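Local coordinates for SnoaL-like domain-containing protein (Silicibacter pomeroyi, PDB 3FLJ), which is of unknown function but has the cystatin-like fold of the SnoaL-like family, whose curved sheet and helices commonly enclose a small-molecule pocket, at residues 80-94 and 103-115. Sequence-based numbering, arbitrary orientation.
Sequences YRRIMGEGKDWALEF and AVGVDLITLNEGG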
loop_
_atom_site.group_PDB
_atom_site.type_symbol
_atom_site.label_atom_id
_atom_site.label_comp_id
_atom_site.label_asym_id
_atom_site.label_seq_id
_atom_site.Cartn_x
_atom_site.Cartn_y
_atom_site.Cartn_z
ATOM N N TYR A 80 -11.949 3.815 5.626
ATOM C CA TYR A 80 -10.565 4.051 6.020
ATOM C C TYR A 80 -10.383 3.458 7.417
ATOM O O TYR A 80 -11.342 3.399 8.192
ATOM C CB TYR A 80 -10.202 5.538 5.970
ATOM C CG TYR A 80 -10.074 6.037 4.552
ATOM C CD1 TYR A 80 -8.950 5.711 3.788
ATOM C CD2 TYR A 80 -11.068 6.841 3.960
ATOM C CE1 TYR A 80 -8.802 6.161 2.457
ATOM C CE2 TYR A 80 -10.921 7.314 2.623
ATOM C CZ TYR A 80 -9.784 6.967 1.887
ATOM O OH TYR A 80 -9.632 7.401 0.603
ATOM N N ARG A 81 -9.176 2.956 7.686
ATOM C CA ARG A 81 -8.786 2.382 8.982
ATOM C C ARG A 81 -7.847 3.323 9.712
ATOM O O ARG A 81 -8.103 3.668 10.862
ATOM C CB ARG A 81 -8.140 1.014 8.795
ATOM C CG ARG A 81 -9.087 0.040 8.103
ATOM C CD ARG A 81 -8.727 -1.402 8.300
ATOM N NE ARG A 81 -7.370 -1.751 7.849
ATOM C CZ ARG A 81 -6.905 -3.002 7.724
ATOM N NH1 ARG A 81 -7.674 -4.071 7.945
ATOM N NH2 ARG A 81 -5.655 -3.201 7.344
ATOM N N ARG A 82 -6.769 3.732 9.033
ATOM C CA ARG A 82 -5.768 4.644 9.597
ATOM C C ARG A 82 -5.401 5.779 8.641
ATOM O O ARG A 82 -5.255 5.540 7.449
ATOM C CB ARG A 82 -4.518 3.882 10.029
ATOM C CG ARG A 82 -4.759 2.974 11.225
ATOM C CD ARG A 82 -3.451 2.397 11.733
ATOM N NE ARG A 82 -2.814 1.478 10.785
ATOM C CZ ARG A 82 -1.596 0.928 10.928
ATOM N NH1 ARG A 82 -0.850 1.163 11.994
ATOM N NH2 ARG A 82 -1.107 0.100 10.001
ATOM N N ILE A 83 -5.288 6.994 9.187
ATOM C CA ILE A 83 -4.899 8.211 8.456
ATOM C C ILE A 83 -3.546 8.570 9.057
ATOM O O ILE A 83 -3.492 9.005 10.200
ATOM C CB ILE A 83 -5.927 9.383 8.648
ATOM C CG1 ILE A 83 -7.381 8.946 8.390
ATOM C CG2 ILE A 83 -5.552 10.586 7.771
ATOM C CD1 ILE A 83 -7.633 8.350 7.030
HETATM N N MSE A 84 -2.462 8.380 8.305
HETATM C CA MSE A 84 -1.090 8.595 8.804
HETATM C C MSE A 84 -0.353 9.616 7.955
HETATM O O MSE A 84 -0.454 9.588 6.735
HETATM C CB MSE A 84 -0.342 7.263 8.803
HETATM C CG MSE A 84 -0.895 6.287 9.835
HETATM SE SE MSE A 84 -0.280 4.478 9.615
HETATM C CE MSE A 84 -1.194 4.070 8.039
ATOM N N GLY A 85 0.387 10.514 8.610
ATOM C CA GLY A 85 1.163 11.536 7.912
ATOM C C GLY A 85 1.149 12.879 8.596
ATOM O O GLY A 85 0.729 13.002 9.748
ATOM N N GLU A 86 1.638 13.878 7.862
ATOM C CA GLU A 86 1.749 15.261 8.345
ATOM C C GLU A 86 2.076 16.165 7.168
ATOM O O GLU A 86 2.757 15.724 6.223
ATOM C CB GLU A 86 2.865 15.362 9.404
ATOM C CG GLU A 86 2.967 16.711 10.120
ATOM C CD GLU A 86 3.904 16.717 11.354
ATOM O OE1 GLU A 86 4.432 15.645 11.769
ATOM O OE2 GLU A 86 4.106 17.830 11.912
ATOM N N GLY A 87 1.595 17.408 7.234
ATOM C CA GLY A 87 1.866 18.429 6.232
ATOM C C GLY A 87 1.348 18.084 4.850
ATOM O O GLY A 87 0.142 18.102 4.625
ATOM N N LYS A 88 2.268 17.765 3.944
ATOM C CA LYS A 88 1.945 17.437 2.551
ATOM C C LYS A 88 2.026 15.959 2.196
ATOM O O LYS A 88 1.599 15.606 1.106
ATOM C CB LYS A 88 2.832 18.281 1.621
ATOM C CG LYS A 88 2.456 19.772 1.745
ATOM C CD LYS A 88 3.307 20.695 0.909
ATOM C CE LYS A 88 2.790 22.122 1.014
ATOM N NZ LYS A 88 2.700 22.638 2.414
ATOM N N ASP A 89 2.470 15.107 3.129
ATOM C CA ASP A 89 2.724 13.678 2.895
ATOM C C ASP A 89 1.790 12.837 3.741
ATOM O O ASP A 89 1.862 12.916 4.961
ATOM C CB ASP A 89 4.179 13.383 3.288
ATOM C CG ASP A 89 5.181 14.137 2.430
ATOM O OD1 ASP A 89 5.068 14.046 1.198
ATOM O OD2 ASP A 89 6.074 14.822 2.987
ATOM N N TRP A 90 0.908 12.055 3.096
ATOM C CA TRP A 90 -0.104 11.228 3.790
ATOM C C TRP A 90 -0.268 9.822 3.217
ATOM O O TRP A 90 -0.041 9.607 2.027
ATOM C CB TRP A 90 -1.470 11.932 3.758
ATOM C CG TRP A 90 -1.466 13.243 4.471
ATOM C CD1 TRP A 90 -1.135 14.446 3.951
ATOM C CD2 TRP A 90 -1.758 13.464 5.851
ATOM N NE1 TRP A 90 -1.216 15.418 4.913
ATOM C CE2 TRP A 90 -1.590 14.852 6.096
ATOM C CE3 TRP A 90 -2.158 12.631 6.907
ATOM C CZ2 TRP A 90 -1.816 15.433 7.352
ATOM C CZ3 TRP A 90 -2.376 13.201 8.167
ATOM C CH2 TRP A 90 -2.217 14.594 8.373
ATOM N N ALA A 91 -0.652 8.883 4.089
ATOM C CA ALA A 91 -0.944 7.485 3.731
ATOM C C ALA A 91 -2.279 7.151 4.407
ATOM O O ALA A 91 -2.348 7.141 5.644
ATOM C CB ALA A 91 0.163 6.566 4.230
ATOM N N LEU A 92 -3.337 6.978 3.607
ATOM C CA LEU A 92 -4.678 6.654 4.107
ATOM C C LEU A 92 -4.947 5.169 3.835
ATOM O O LEU A 92 -5.198 4.761 2.695
ATOM C CB LEU A 92 -5.766 7.524 3.474
ATOM C CG LEU A 92 -5.766 9.029 3.744
ATOM C CD1 LEU A 92 -4.666 9.726 2.982
ATOM C CD2 LEU A 92 -7.153 9.659 3.408
ATOM N N GLU A 93 -4.894 4.380 4.903
ATOM C CA GLU A 93 -5.120 2.940 4.854
ATOM C C GLU A 93 -6.617 2.660 4.853
ATOM O O GLU A 93 -7.327 3.196 5.694
ATOM C CB GLU A 93 -4.459 2.282 6.062
ATOM C CG GLU A 93 -4.656 0.786 6.247
ATOM C CD GLU A 93 -4.115 0.352 7.587
ATOM O OE1 GLU A 93 -3.063 0.859 7.988
ATOM O OE2 GLU A 93 -4.738 -0.456 8.259
ATOM N N PHE A 94 -7.065 1.789 3.944
ATOM C CA PHE A 94 -8.476 1.393 3.840
ATOM C C PHE A 94 -8.672 -0.111 3.688
ATOM O O PHE A 94 -7.725 -0.836 3.363
ATOM C CB PHE A 94 -9.154 2.124 2.671
ATOM C CG PHE A 94 -8.589 1.797 1.301
ATOM C CD1 PHE A 94 -9.077 0.704 0.566
ATOM C CD2 PHE A 94 -7.600 2.598 0.729
ATOM C CE1 PHE A 94 -8.572 0.402 -0.724
ATOM C CE2 PHE A 94 -7.089 2.319 -0.565
ATOM C CZ PHE A 94 -7.574 1.215 -1.291
ATOM N N ALA A 103 -10.252 -6.798 0.300
ATOM C CA ALA A 103 -9.071 -6.008 -0.068
ATOM C C ALA A 103 -8.673 -5.037 1.040
ATOM O O ALA A 103 -9.539 -4.564 1.785
ATOM C CB ALA A 103 -9.315 -5.219 -1.365
ATOM N N VAL A 104 -7.365 -4.799 1.150
ATOM C CA VAL A 104 -6.771 -3.754 1.992
ATOM C C VAL A 104 -5.854 -2.934 1.069
ATOM O O VAL A 104 -5.159 -3.499 0.216
ATOM C CB VAL A 104 -5.986 -4.335 3.194
ATOM C CG1 VAL A 104 -5.247 -3.246 3.963
ATOM C CG2 VAL A 104 -6.947 -5.077 4.128
ATOM N N GLY A 105 -5.863 -1.617 1.234
ATOM C CA GLY A 105 -5.011 -0.733 0.450
ATOM C C GLY A 105 -4.597 0.523 1.170
ATOM O O GLY A 105 -4.985 0.730 2.317
ATOM N N VAL A 106 -3.747 1.301 0.494
ATOM C CA VAL A 106 -3.289 2.621 0.950
ATOM C C VAL A 106 -3.350 3.632 -0.203
ATOM O O VAL A 106 -2.860 3.340 -1.294
ATOM C CB VAL A 106 -1.839 2.600 1.507
ATOM C CG1 VAL A 106 -1.355 4.051 1.891
ATOM C CG2 VAL A 106 -1.749 1.665 2.710
ATOM N N ASP A 107 -3.965 4.792 0.058
ATOM C CA ASP A 107 -3.927 5.950 -0.846
ATOM C C ASP A 107 -2.713 6.771 -0.406
ATOM O O ASP A 107 -2.721 7.338 0.691
ATOM C CB ASP A 107 -5.204 6.806 -0.734
ATOM C CG ASP A 107 -6.468 6.060 -1.162
ATOM O OD1 ASP A 107 -6.407 5.206 -2.077
ATOM O OD2 ASP A 107 -7.539 6.371 -0.608
ATOM N N LEU A 108 -1.673 6.813 -1.244
ATOM C CA LEU A 108 -0.452 7.594 -0.977
ATOM C C LEU A 108 -0.676 8.964 -1.598
ATOM O O LEU A 108 -0.723 9.083 -2.830
ATOM C CB LEU A 108 0.790 6.920 -1.553
ATOM C CG LEU A 108 1.183 5.588 -0.905
ATOM C CD1 LEU A 108 2.193 4.828 -1.779
ATOM C CD2 LEU A 108 1.718 5.818 0.525
ATOM N N ILE A 109 -0.801 9.985 -0.748
ATOM C CA ILE A 109 -1.132 11.347 -1.170
ATOM C C ILE A 109 0.011 12.311 -0.927
ATOM O O ILE A 109 0.587 12.307 0.162
ATOM C CB ILE A 109 -2.397 11.865 -0.431
ATOM C CG1 ILE A 109 -3.615 10.962 -0.705
ATOM C CG2 ILE A 109 -2.732 13.327 -0.817
ATOM C CD1 ILE A 109 -4.069 10.829 -2.164
ATOM N N THR A 110 0.322 13.112 -1.952
ATOM C CA THR A 110 1.272 14.222 -1.877
ATOM C C THR A 110 0.474 15.477 -2.234
ATOM O O THR A 110 -0.111 15.546 -3.328
ATOM C CB THR A 110 2.456 14.070 -2.833
ATOM O OG1 THR A 110 3.000 12.750 -2.698
ATOM C CG2 THR A 110 3.542 15.113 -2.506
ATOM N N LEU A 111 0.420 16.436 -1.304
ATOM C CA LEU A 111 -0.274 17.711 -1.519
ATOM C C LEU A 111 0.717 18.739 -2.058
ATOM O O LEU A 111 1.920 18.652 -1.786
ATOM C CB LEU A 111 -0.922 18.231 -0.226
ATOM C CG LEU A 111 -1.923 17.290 0.478
ATOM C CD1 LEU A 111 -2.379 17.886 1.823
ATOM C CD2 LEU A 111 -3.127 16.958 -0.405
ATOM N N ASN A 112 0.206 19.693 -2.835
ATOM C CA ASN A 112 1.014 20.830 -3.361
ATOM C C ASN A 112 0.918 22.016 -2.380
ATOM O O ASN A 112 0.206 21.896 -1.369
ATOM C CB ASN A 112 0.625 21.185 -4.819
ATOM C CG ASN A 112 -0.823 21.666 -4.987
ATOM O OD1 ASN A 112 -1.487 22.104 -4.046
ATOM N ND2 ASN A 112 -1.306 21.582 -6.215
ATOM N N GLU A 113 1.603 23.133 -2.683
ATOM C CA GLU A 113 1.597 24.378 -1.866
ATOM C C GLU A 113 0.174 24.895 -1.600
ATOM O O GLU A 113 -0.116 25.417 -0.530
ATOM C CB GLU A 113 2.433 25.482 -2.562
ATOM C CG GLU A 113 2.591 26.811 -1.779
ATOM C CD GLU A 113 3.415 27.870 -2.512
ATOM O OE1 GLU A 113 4.352 27.529 -3.260
ATOM O OE2 GLU A 113 3.121 29.063 -2.320
ATOM N N GLY A 114 -0.695 24.763 -2.607
ATOM C CA GLY A 114 -2.103 25.173 -2.514
ATOM C C GLY A 114 -3.023 24.221 -1.741
ATOM O O GLY A 114 -4.215 24.501 -1.622
ATOM N N GLY A 115 -2.499 23.098 -1.233
ATOM C CA GLY A 115 -3.274 22.130 -0.463
ATOM C C GLY A 115 -4.081 21.114 -1.260
ATOM O O GLY A 115 -4.781 20.332 -0.652
#
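The antiparallel hairpin of strands 89-98 and 101-111, in the curved sheet of this cystatin-like fold, illustrates how one strand pair serves two faces. Backbone hydrogen bonds of antiparallel hydrogen-bonded pairs join Trp90 to Ile109, Leu92 to Asp107 and Phe94 to Gly105. The Asp107 carboxylate lies on the face carrying Trp90, Leu92 and Phe94, which helix 22-31 partly covers. Tyr80 OH donates to Asp107 OD2 at 2.6 Å, nearly along the C-O axis, with ring and carboxylate 75° apart; Asp107 OD1 lies 3.3 Å from Phe94 CE2 and near an unidentified molecule, probably from the crystallisation liquor, though possibly marking a pocket. With chi1 at 63°, CG of Phe94 sits between backbone N and carbonyl carbon, folding the ring across the neighbouring strand, where Gly105 CA makes a CH-pi contact 3.8 Å from the centroid. An alanine in place of Phe94 is likely to leave Gly105 uncovered and the Asp107 carboxylate less confined. On the other face, against the second subunit, Arg81 and Arg82 oppose Glu93 as a classic beta bulge. Arg81 NE salt-bridges Glu93 OE2 (3.0 Å), its NH1 bonding Gln95, while Arg82 grips Glu93 OE1 side-on through NE (2.9 Å) and NH2; Ala91 CB meets Val106 CG1 at 3.8 Å.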